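Local coordinates for protein isomaltodextranase (Arthrobacter globiformis, PDB 5AWO) that hydrolyses alpha-1,6-glucosidic linkages in dextran-type polysaccharides, releasing successive isomaltose units from the non-reducing chain ends, at residues Thr17-Leu22 with Pro559-Phe564; Met318-Phe323 with Ile345-Gln350; Glu327-Met332 with Asn355-Thr360; Thr543-Ala548 with Ala595-Ala600. One frame throughout, in Å; residues are numbered along the deposited sequence. Where two conformers were deposited one is given.

Contact 1. Residues Thr17-Leu22 with Pro559-Phe564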
# COMPACT_ATOMS: atom_id res chain seq x y z
N THR A 17 9.93 -11.93 30.05
CA THR A 17 11.35 -11.60 30.12
C THR A 17 11.70 -10.70 28.94
O THR A 17 10.99 -10.69 27.93
CB THR A 17 12.22 -12.87 30.06
OG1 THR A 17 11.85 -13.67 28.93
CG2 THR A 17 12.05 -13.71 31.33
N ALA A 18 12.78 -9.94 29.08
CA ALA A 18 13.24 -9.04 28.03
C ALA A 18 13.63 -9.86 26.80
O ALA A 18 14.16 -10.96 26.92
CB ALA A 18 14.41 -8.19 28.52
N ALA A 19 13.34 -9.31 25.62
CA ALA A 19 13.66 -9.98 24.37
C ALA A 19 14.36 -9.00 23.45
O ALA A 19 14.14 -7.80 23.53
CB ALA A 19 12.39 -10.50 23.71
N PRO A 20 15.22 -9.51 22.55
CA PRO A 20 15.77 -8.63 21.53
C PRO A 20 14.71 -8.25 20.48
O PRO A 20 13.67 -8.91 20.39
CB PRO A 20 16.88 -9.45 20.89
CG PRO A 20 16.64 -10.86 21.29
CD PRO A 20 15.59 -10.91 22.35
N PRO A 21 14.97 -7.18 19.70
CA PRO A 21 14.01 -6.83 18.64
C PRO A 21 13.90 -7.91 17.58
O PRO A 21 14.85 -8.64 17.32
CB PRO A 21 14.60 -5.53 18.07
CG PRO A 21 16.06 -5.62 18.35
CD PRO A 21 16.15 -6.31 19.68
N LEU A 22 12.72 -8.03 16.98
CA LEU A 22 12.52 -8.89 15.82
C LEU A 22 13.29 -8.30 14.63
O LEU A 22 13.43 -7.08 14.52
CB LEU A 22 11.03 -8.93 15.46
CG LEU A 22 10.09 -9.60 16.45
CD1 LEU A 22 8.69 -9.64 15.86
CD2 LEU A 22 10.54 -11.01 16.81
N PRO A 559 10.50 -5.02 23.81
CA PRO A 559 10.10 -6.37 23.46
C PRO A 559 10.21 -7.29 24.66
O PRO A 559 11.18 -7.19 25.43
CB PRO A 559 11.10 -6.79 22.37
CG PRO A 559 11.84 -5.56 21.98
CD PRO A 559 11.75 -4.62 23.15
N VAL A 560 9.22 -8.14 24.84
CA VAL A 560 9.25 -9.18 25.87
C VAL A 560 8.82 -10.51 25.28
O VAL A 560 8.00 -10.57 24.36
CB VAL A 560 8.37 -8.84 27.10
CG1 VAL A 560 8.90 -7.61 27.82
CG2 VAL A 560 6.90 -8.67 26.71
N HIS A 561 9.39 -11.58 25.81
CA HIS A 561 8.94 -12.92 25.49
C HIS A 561 7.69 -13.19 26.29
O HIS A 561 7.71 -13.10 27.53
CB HIS A 561 10.00 -13.97 25.84
CG HIS A 561 11.28 -13.83 25.09
ND1 HIS A 561 11.38 -14.06 23.74
CD2 HIS A 561 12.53 -13.50 25.51
CE1 HIS A 561 12.62 -13.87 23.34
NE2 HIS A 561 13.35 -13.53 24.40
N VAL A 562 6.60 -13.48 25.60
CA VAL A 562 5.36 -13.92 26.21
C VAL A 562 5.29 -15.43 26.03
O VAL A 562 5.64 -15.95 24.96
CB VAL A 562 4.14 -13.22 25.56
CG1 VAL A 562 2.84 -13.76 26.12
CG2 VAL A 562 4.23 -11.72 25.77
N SER A 563 4.90 -16.16 27.07
CA SER A 563 4.95 -17.61 27.03
C SER A 563 3.60 -18.22 26.71
O SER A 563 2.57 -17.69 27.13
CB SER A 563 5.48 -18.16 28.37
OG SER A 563 6.78 -17.66 28.61
N PHE A 564 3.63 -19.33 25.99
CA PHE A 564 2.45 -20.00 25.46
C PHE A 564 2.53 -21.51 25.76
O PHE A 564 3.26 -22.24 25.10
CB PHE A 564 2.35 -19.76 23.94
CG PHE A 564 2.12 -18.32 23.57
CD1 PHE A 564 3.19 -17.45 23.42
CD2 PHE A 564 0.84 -17.84 23.35
CE1 PHE A 564 2.98 -16.12 23.08
CE2 PHE A 564 0.63 -16.51 23.01
CZ PHE A 564 1.69 -15.65 22.87

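Contact 2. Residues Met318-Phe323 with Ile345-Gln350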
# COMPACT_ATOMS: atom_id res chain seq x y z
N MET A 318 -8.26 6.56 -10.53
CA MET A 318 -9.71 6.53 -10.73
C MET A 318 -10.09 7.53 -11.82
O MET A 318 -9.79 8.72 -11.72
CB MET A 318 -10.44 6.84 -9.42
CG MET A 318 -10.24 5.76 -8.40
SD MET A 318 -11.18 6.00 -6.90
CE MET A 318 -10.22 7.29 -6.12
N ARG A 319 -10.76 7.01 -12.85
CA ARG A 319 -11.18 7.81 -14.00
C ARG A 319 -12.73 7.70 -14.07
O ARG A 319 -13.31 6.86 -14.76
CB ARG A 319 -10.51 7.34 -15.28
CG ARG A 319 -8.97 7.37 -15.24
CD ARG A 319 -8.35 7.23 -16.64
NE ARG A 319 -8.70 8.40 -17.40
CZ ARG A 319 -8.79 8.49 -18.72
NH1 ARG A 319 -8.41 7.51 -19.53
NH2 ARG A 319 -9.24 9.62 -19.23
N ALA A 320 -13.38 8.47 -13.21
CA ALA A 320 -14.83 8.23 -12.97
C ALA A 320 -15.65 8.32 -14.24
O ALA A 320 -16.58 7.52 -14.46
CB ALA A 320 -15.37 9.21 -11.95
N SER A 321 -15.35 9.29 -15.09
CA SER A 321 -16.10 9.54 -16.33
C SER A 321 -15.94 8.45 -17.37
O SER A 321 -16.68 8.40 -18.36
CB SER A 321 -15.66 10.85 -16.98
OG SER A 321 -14.43 10.68 -17.64
N THR A 322 -14.96 7.57 -17.18
CA THR A 322 -14.74 6.48 -18.14
C THR A 322 -15.64 5.27 -17.93
O THR A 322 -15.62 4.36 -18.76
CB THR A 322 -13.28 6.00 -18.17
OG1 THR A 322 -12.94 5.32 -16.94
CG2 THR A 322 -12.33 7.16 -18.41
N PHE A 323 -16.35 5.22 -16.81
CA PHE A 323 -17.27 4.13 -16.51
C PHE A 323 -18.64 4.39 -17.12
O PHE A 323 -18.96 5.52 -17.49
CB PHE A 323 -17.33 3.89 -15.00
CG PHE A 323 -16.05 3.28 -14.46
CD1 PHE A 323 -14.95 4.08 -14.13
CD2 PHE A 323 -15.92 1.92 -14.35
CE1 PHE A 323 -13.76 3.49 -13.70
CE2 PHE A 323 -14.74 1.34 -13.92
CZ PHE A 323 -13.66 2.12 -13.59
N ILE A 345 -7.54 10.57 -7.86
CA ILE A 345 -8.45 11.07 -8.89
C ILE A 345 -7.64 11.45 -10.12
O ILE A 345 -6.64 12.17 -9.99
CB ILE A 345 -9.18 12.33 -8.41
CG1 ILE A 345 -10.01 12.05 -7.16
CG2 ILE A 345 -10.12 12.87 -9.49
CD1 ILE A 345 -10.52 13.30 -6.48
N ALA A 346 -8.05 10.97 -11.30
CA ALA A 346 -7.46 11.40 -12.56
C ALA A 346 -8.43 12.16 -13.46
O ALA A 346 -8.01 12.69 -14.48
CB ALA A 346 -6.82 10.25 -13.33
N ASP A 347 -9.72 12.22 -13.13
CA ASP A 347 -10.60 13.12 -13.88
C ASP A 347 -10.02 14.53 -13.83
O ASP A 347 -9.65 15.02 -12.75
CB ASP A 347 -11.99 13.16 -13.25
CG ASP A 347 -12.64 11.80 -13.24
OD1 ASP A 347 -12.31 10.97 -12.34
OD2 ASP A 347 -13.48 11.56 -14.14
N THR A 348 -9.99 15.18 -14.98
CA THR A 348 -9.66 16.59 -15.05
C THR A 348 -10.92 17.42 -14.81
O THR A 348 -12.04 16.89 -14.74
CB THR A 348 -9.16 16.99 -16.45
OG1 THR A 348 -10.24 16.82 -17.36
CG2 THR A 348 -7.98 16.15 -16.91
N TYR A 349 -10.77 18.74 -14.72
CA TYR A 349 -11.89 19.66 -14.54
C TYR A 349 -12.86 19.55 -15.71
O TYR A 349 -14.07 19.76 -15.53
CB TYR A 349 -11.41 21.12 -14.32
CG TYR A 349 -10.82 21.82 -15.51
CD1 TYR A 349 -11.61 22.59 -16.37
CD2 TYR A 349 -9.45 21.77 -15.76
CE1 TYR A 349 -11.05 23.23 -17.47
CE2 TYR A 349 -8.89 22.42 -16.84
CZ TYR A 349 -9.69 23.16 -17.68
OH TYR A 349 -9.12 23.80 -18.77
N GLN A 350 -12.39 19.19 -16.90
CA GLN A 350 -13.30 19.00 -18.04
C GLN A 350 -14.02 17.67 -18.01
O GLN A 350 -15.15 17.58 -18.50
CB GLN A 350 -12.57 19.09 -19.38
CG GLN A 350 -11.91 20.42 -19.64
CD GLN A 350 -10.44 20.38 -19.39
OE1 GLN A 350 -9.96 19.66 -18.51
NE2 GLN A 350 -9.69 21.14 -20.18
O HOH W 1 -9.77 10.78 -16.43
O HOH W 2 -12.38 10.20 -16.20

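Contact 3. Residues Glu327-Met332 with Asn355-Thr360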
# COMPACT_ATOMS: atom_id res chain seq x y z
N GLU A 327 -23.38 3.10 -10.72
CA GLU A 327 -23.05 1.92 -9.94
C GLU A 327 -21.61 1.48 -10.16
O GLU A 327 -20.94 1.09 -9.21
CB GLU A 327 -24.03 0.77 -10.17
CG GLU A 327 -25.46 1.02 -9.69
CD GLU A 327 -25.62 1.34 -8.20
OE1 GLU A 327 -24.83 0.88 -7.32
OE2 GLU A 327 -26.56 2.10 -7.86
N GLU A 328 -21.12 1.50 -11.39
CA GLU A 328 -19.73 1.18 -11.62
C GLU A 328 -18.78 2.18 -10.93
O GLU A 328 -17.75 1.79 -10.40
CB GLU A 328 -19.42 1.16 -13.12
CG GLU A 328 -20.02 -0.04 -13.87
CD GLU A 328 -19.64 -0.12 -15.34
OE1 GLU A 328 -18.98 0.83 -15.82
OE2 GLU A 328 -19.92 -1.18 -15.97
N ARG A 329 -19.12 3.46 -10.97
CA ARG A 329 -18.29 4.48 -10.32
C ARG A 329 -18.21 4.21 -8.83
O ARG A 329 -17.11 4.28 -8.24
CB ARG A 329 -18.82 5.88 -10.58
CG ARG A 329 -18.59 6.38 -11.98
CD ARG A 329 -19.26 7.74 -12.23
NE ARG A 329 -20.49 7.64 -13.00
CZ ARG A 329 -20.55 7.36 -14.29
NH1 ARG A 329 -21.74 7.27 -14.91
NH2 ARG A 329 -19.45 7.16 -15.01
N LYS A 330 -19.32 3.87 -8.18
CA LYS A 330 -19.28 3.55 -6.77
C LYS A 330 -18.42 2.31 -6.51
O LYS A 330 -17.65 2.25 -5.54
CB LYS A 330 -20.68 3.34 -6.19
CG LYS A 330 -21.47 4.64 -6.03
CD LYS A 330 -22.88 4.46 -5.49
CE LYS A 330 -23.79 3.72 -6.42
NZ LYS A 330 -25.16 3.72 -5.83
N THR A 331 -18.51 1.31 -7.38
CA THR A 331 -17.67 0.12 -7.25
C THR A 331 -16.17 0.39 -7.35
O THR A 331 -15.40 -0.14 -6.57
CB THR A 331 -18.13 -0.95 -8.25
OG1 THR A 331 -19.45 -1.39 -7.84
CG2 THR A 331 -17.17 -2.13 -8.30
N MET A 332 -15.80 1.22 -8.31
CA MET A 332 -14.41 1.69 -8.43
C MET A 332 -13.92 2.25 -7.09
O MET A 332 -12.87 1.84 -6.57
CB MET A 332 -14.37 2.77 -9.54
CG MET A 332 -13.04 3.48 -9.70
SD MET A 332 -13.21 5.01 -10.62
CE MET A 332 -14.06 5.99 -9.44
N ASN A 355 -19.65 14.04 -11.59
CA ASN A 355 -19.17 12.87 -10.83
C ASN A 355 -18.35 13.17 -9.60
O ASN A 355 -17.81 12.25 -8.99
CB ASN A 355 -18.39 11.95 -11.77
CG ASN A 355 -19.29 11.24 -12.72
OD1 ASN A 355 -20.37 10.81 -12.32
ND2 ASN A 355 -18.86 11.08 -13.94
N ALA A 356 -18.25 14.42 -9.18
CA ALA A 356 -17.52 14.75 -7.94
C ALA A 356 -17.97 13.94 -6.74
O ALA A 356 -17.18 13.53 -5.89
CB ALA A 356 -17.64 16.24 -7.62
N TRP A 357 -19.28 13.69 -6.68
CA TRP A 357 -19.85 12.93 -5.57
C TRP A 357 -19.18 11.56 -5.29
O TRP A 357 -19.15 11.09 -4.16
CB TRP A 357 -21.37 12.73 -5.81
CG TRP A 357 -21.63 11.92 -7.05
CD1 TRP A 357 -21.82 12.38 -8.33
CD2 TRP A 357 -21.69 10.50 -7.13
NE1 TRP A 357 -21.97 11.34 -9.19
CE2 TRP A 357 -21.89 10.17 -8.49
CE3 TRP A 357 -21.57 9.46 -6.20
CZ2 TRP A 357 -22.01 8.85 -8.92
CZ3 TRP A 357 -21.67 8.16 -6.63
CH2 TRP A 357 -21.90 7.86 -8.00
N VAL A 358 -18.63 10.93 -6.33
CA VAL A 358 -17.99 9.60 -6.22
C VAL A 358 -16.89 9.63 -5.15
O VAL A 358 -16.68 8.68 -4.37
CB VAL A 358 -17.33 9.19 -7.60
CG1 VAL A 358 -16.50 7.89 -7.50
CG2 VAL A 358 -18.41 9.04 -8.68
N TYR A 359 -16.21 10.76 -5.12
CA TYR A 359 -14.97 10.92 -4.37
C TYR A 359 -15.19 11.57 -3.00
O TYR A 359 -14.28 11.57 -2.16
CB TYR A 359 -14.04 11.78 -5.18
CG TYR A 359 -13.67 11.18 -6.51
CD1 TYR A 359 -13.15 9.87 -6.58
CD2 TYR A 359 -13.82 11.87 -7.70
CE1 TYR A 359 -12.77 9.31 -7.79
CE2 TYR A 359 -13.45 11.31 -8.91
CZ TYR A 359 -12.93 10.03 -8.95
OH TYR A 359 -12.54 9.48 -10.16
N THR A 360 -16.39 12.11 -2.76
CA THR A 360 -16.62 13.00 -1.62
C THR A 360 -17.70 12.50 -0.65
O THR A 360 -18.30 13.30 0.09
CB THR A 360 -16.93 14.42 -2.11
OG1 THR A 360 -18.12 14.41 -2.91
CG2 THR A 360 -15.75 14.97 -2.91

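Contact 4. Residues Thr543-Ala548 with Ala595-Ala600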
# COMPACT_ATOMS: atom_id res chain seq x y z
N THR A 543 7.39 -19.51 22.95
CA THR A 543 7.38 -18.09 23.27
C THR A 543 7.26 -17.27 21.99
O THR A 543 7.66 -17.73 20.93
CB THR A 543 8.60 -17.64 24.11
OG1 THR A 543 9.79 -17.61 23.32
CG2 THR A 543 8.80 -18.57 25.32
N MET A 544 6.71 -16.08 22.13
CA MET A 544 6.73 -15.06 21.07
C MET A 544 7.17 -13.75 21.64
O MET A 544 6.94 -13.47 22.82
CB MET A 544 5.32 -14.89 20.46
CG MET A 544 4.78 -16.13 19.81
SD MET A 544 5.56 -16.59 18.25
CE MET A 544 5.65 -18.38 18.33
N THR A 545 7.80 -12.93 20.81
CA THR A 545 8.19 -11.59 21.20
C THR A 545 7.06 -10.61 20.88
O THR A 545 6.55 -10.61 19.75
CB THR A 545 9.49 -11.18 20.47
OG1 THR A 545 10.54 -12.11 20.80
CG2 THR A 545 9.89 -9.77 20.85
N VAL A 546 6.67 -9.80 21.87
CA VAL A 546 5.55 -8.86 21.74
C VAL A 546 6.03 -7.45 22.03
O VAL A 546 6.70 -7.21 23.05
CB VAL A 546 4.38 -9.21 22.68
CG1 VAL A 546 3.26 -8.16 22.57
CG2 VAL A 546 3.83 -10.59 22.37
N THR A 547 5.72 -6.53 21.12
CA THR A 547 5.98 -5.12 21.34
C THR A 547 4.72 -4.28 21.14
O THR A 547 3.75 -4.72 20.49
CB THR A 547 7.07 -4.55 20.41
OG1 THR A 547 6.70 -4.72 19.02
CG2 THR A 547 8.40 -5.22 20.64
N ALA A 548 4.74 -3.10 21.74
CA ALA A 548 3.86 -2.00 21.36
C ALA A 548 4.71 -0.78 21.01
O ALA A 548 5.72 -0.50 21.66
CB ALA A 548 2.88 -1.67 22.48
N ALA A 595 14.69 -15.27 16.83
CA ALA A 595 15.70 -16.32 16.92
C ALA A 595 15.86 -16.87 18.35
O ALA A 595 16.19 -18.04 18.53
CB ALA A 595 17.03 -15.82 16.40
N THR A 596 15.57 -16.03 19.34
CA THR A 596 15.69 -16.40 20.74
C THR A 596 14.35 -16.87 21.31
O THR A 596 14.26 -17.18 22.50
CB THR A 596 16.21 -15.22 21.60
OG1 THR A 596 15.27 -14.14 21.59
CG2 THR A 596 17.57 -14.73 21.09
N ASP A 597 13.31 -16.91 20.48
CA ASP A 597 12.05 -17.47 20.92
C ASP A 597 12.09 -18.98 20.82
O ASP A 597 12.86 -19.55 20.04
CB ASP A 597 10.85 -16.89 20.14
CG ASP A 597 10.42 -15.53 20.66
OD1 ASP A 597 10.11 -15.37 21.87
OD2 ASP A 597 10.40 -14.56 19.86
N LYS A 598 11.24 -19.62 21.60
CA LYS A 598 11.17 -21.06 21.67
C LYS A 598 9.91 -21.57 20.98
O LYS A 598 8.83 -21.03 21.19
CB LYS A 598 11.15 -21.50 23.14
CG LYS A 598 11.18 -23.00 23.35
CD LYS A 598 11.29 -23.34 24.83
CE LYS A 598 11.52 -24.83 25.04
NZ LYS A 598 11.50 -25.19 26.48
N GLY A 599 10.06 -22.60 20.17
CA GLY A 599 8.95 -23.34 19.60
C GLY A 599 8.19 -22.64 18.48
O GLY A 599 8.79 -22.05 17.57
N ALA A 600 6.86 -22.73 18.56
CA ALA A 600 5.97 -22.16 17.55
C ALA A 600 4.55 -22.05 18.12
O ALA A 600 4.18 -22.77 19.04
CB ALA A 600 5.97 -23.04 16.32
O HOH W 3 12.30 -17.36 24.48

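Contact 1. Residues Thr17-Leu22 with Pro559-Phe564
The side chain of His561 can be followed atom by atom where residues 17-22 meet the strand 559-564. His561 CB lies 3.6 Å from Thr17 OG1. CG stands anti to the carbonyl carbon (chi1 -63°), which brings the far end of the ring nearer to the N-terminal residues. On one branch, CD2 of His561 approaches Ala18 O at 3.3 Å, while OG1 of Thr17 sits at the ring edge, in its plane. At the tip, NE2 and CE1 lie beneath the methyl of Ala19, whose CB is 3.3 Å from the centroid of the His561 ring and only 14° off its normal, a well-centred CH-pi contact. On the other branch, ND1 is hydrogen-bonded to Asp597, which would fix the rotation of the imidazole.

The backbone here adds a short, weakly bonded outer strand to an antiparallel sheet of the C-terminal carbohydrate-binding module, so that the beginning of the chain is joined to a domain more than 500 residues further on. His561 N donates to Thr17 O over 2.8 Å, nearly along the carbonyl axis. Ala19 N donates to Pro559 O at 3.0 Å, but from above the carbonyl plane. Between these bonds Ala18 and Val560 form a non-hydrogen-bonded antiparallel pair with their CA atoms 4.5 Å apart. An alanine in place of His561 would remove the ring face under the Ala19 methyl and one donor to Asp597, and would probably loosen the N-terminal segment. Past this point, the ring of Pro559 packs against Ala19, CB to CB at 4.2 Å.

Contact 2. Residues Met318-Phe323 with Ile345-Gln350
At the C-terminal ends of the seventh and eighth strands of the TIM barrel, the segments that follow them are tied together by one backbone bridge and one carboxylate. Met318 and Ile345 form a single backbone bridge, in which Ala346 N donates to Met318 O at 2.9 Å, in the carbonyl plane. Just beyond it, Asp347 turns its side chain (chi1 -60°) so that both oxygens face consecutive backbone N-H groups. Asp347 OD1 accepts from Ala320 N at 2.9 Å and Asp347 OD2 from Ser321 N at 3.1 Å, each through its syn lone pair, so the carboxylate spans the first residues of the short 3-10 segment 320-322. OD1 also accepts from Tyr359 OH. A water gives a hydrogen to OD2 of Asp347 at 2.7 Å and is hydrogen-bonded to Ser321 OG as well. So many donors would favour the charged carboxylate, although Met318 O, another acceptor, lies 3.4 Å from Asp347 OD1. An alanine at Asp347 would take away the acceptor shared by both N-H groups and would probably loosen the 3-10 turn. A second water accepts from Arg319 NE and weakly reaches Ala346 O, while NH1 of Arg319 is hydrogen-bonded to the backbone carbonyl of Asp271. Around this buried contact, helix 326-339 packs on Met318 and Phe323, helix 44-50 touches Arg319 and Thr348, and Ile345 pairs with the first barrel strand, 39-42.

Contact 3. Residues Glu327-Met332 with Asn355-Thr360
Arg329 and Asn355 cross at about a right angle, their guanidinium and amide planes tilted only 28° apart, so that Asn355 ND2 lies over one face of the guanidinium. Asn355 OD1 comes to 3.2 Å from Arg329 NE, but the angle is too poor for a hydrogen bond; NE is instead in a salt bridge with Asp326, while NH2 reaches the carbonyls of Ala320 and Phe323. At the root of the side chain, Arg329 CB lies 3.7 Å from Val358 CG2.

Helix 326-339, which carries Arg329, runs between the seventh and eighth strands of the TIM barrel, and residues 356-359, in the loop after the eighth, have helical backbone angles. This loop therefore packs back onto the helix that precedes its own strand. Trp357 meets that helix edge-on: Lys330 CG lies in the indole plane, 3.6 Å from CZ3 of Trp357, and the two side chains cross nearly perpendicularly. Val358 CG2, from the same loop, covers part of one indole face. Beyond this apolar stretch Lys330 NZ forms a salt bridge with Glu327 OE2 at 3.0 Å, one helical turn back.

On the buried side, Met332 has CG anti to the backbone N (chi1 173°) and bends at chi3. Met332 CE comes to 3.7 Å from Val358 CG1 and lies obliquely to the Tyr359 ring, 3.9 Å from Tyr359 CE1.

Contact 4. Residues Thr543-Ala548 with Ala595-Ala600
The buried carboxylate of Asp597 bonds the hydroxyls of two threonines that stand two residues apart on the strand 543-548. Asp597 OD1 accepts from Thr543 OG1 at 2.7 Å through its anti lone pair, and Asp597 OD2 accepts from Thr545 OG1 at 2.6 Å through its syn lone pair. Each oxygen has a further donor: His561 ND1 for OD1 and Gly594 N for OD2. With four donors around it the group is probably kept ionised.

Thr543 OG1 is equally well used. Placed between the backbone N and the carbonyl carbon (chi1 73°), it spends its own proton on Asp597 and accepts two others. Lys598 N donates to Thr543 OG1 at 3.0 Å and almost straight, at 164°. A water gives Thr543 OG1 the second hydrogen it accepts, at 2.8 Å, and with its other hydrogen reaches Thr596 O. The backbone of Thr543 closes the arrangement: Thr543 N donates to Lys598 O at 2.7 Å, in the carbonyl plane and on a lone pair. Thr543 thus holds both the N-H and the carbonyl of Lys598, whose extended side chain leads away to a salt bridge with Asp540.

Met544, on the other side of the strand, folds back at chi2 and chi3 so that Met544 CE packs 3.8 Å from Ala600 C. In the carbohydrate-binding module, strand 542-549 lies between strands 555-564 and 585-592 of one antiparallel sheet, and residues 595-600 belong to the loop that leads from 585-592 to strand 601-609 of the other.

How the contacts relate
The four contacts form two pairs on opposite sides of the chain's centre. Contacts 1 and 4 share a sheet of the carbohydrate-binding module, their centres about 5 Å apart, and meet where His561 ND1 lies 2.6 Å from Asp597 OD1; strands 542-549 and 555-564 are neighbours there. Contacts 2 and 3, with centres about 10 Å apart, belong to the catalytic barrel and meet through Tyr359 OH, 2.7 Å from Asp347 OD1, and through Arg329 NH2 with Ala320 O. Between the pairs the nearest atoms stay about 32 Å or more apart. All four lie away from Asp201 and Asp262, probably the nucleophile and proton donor.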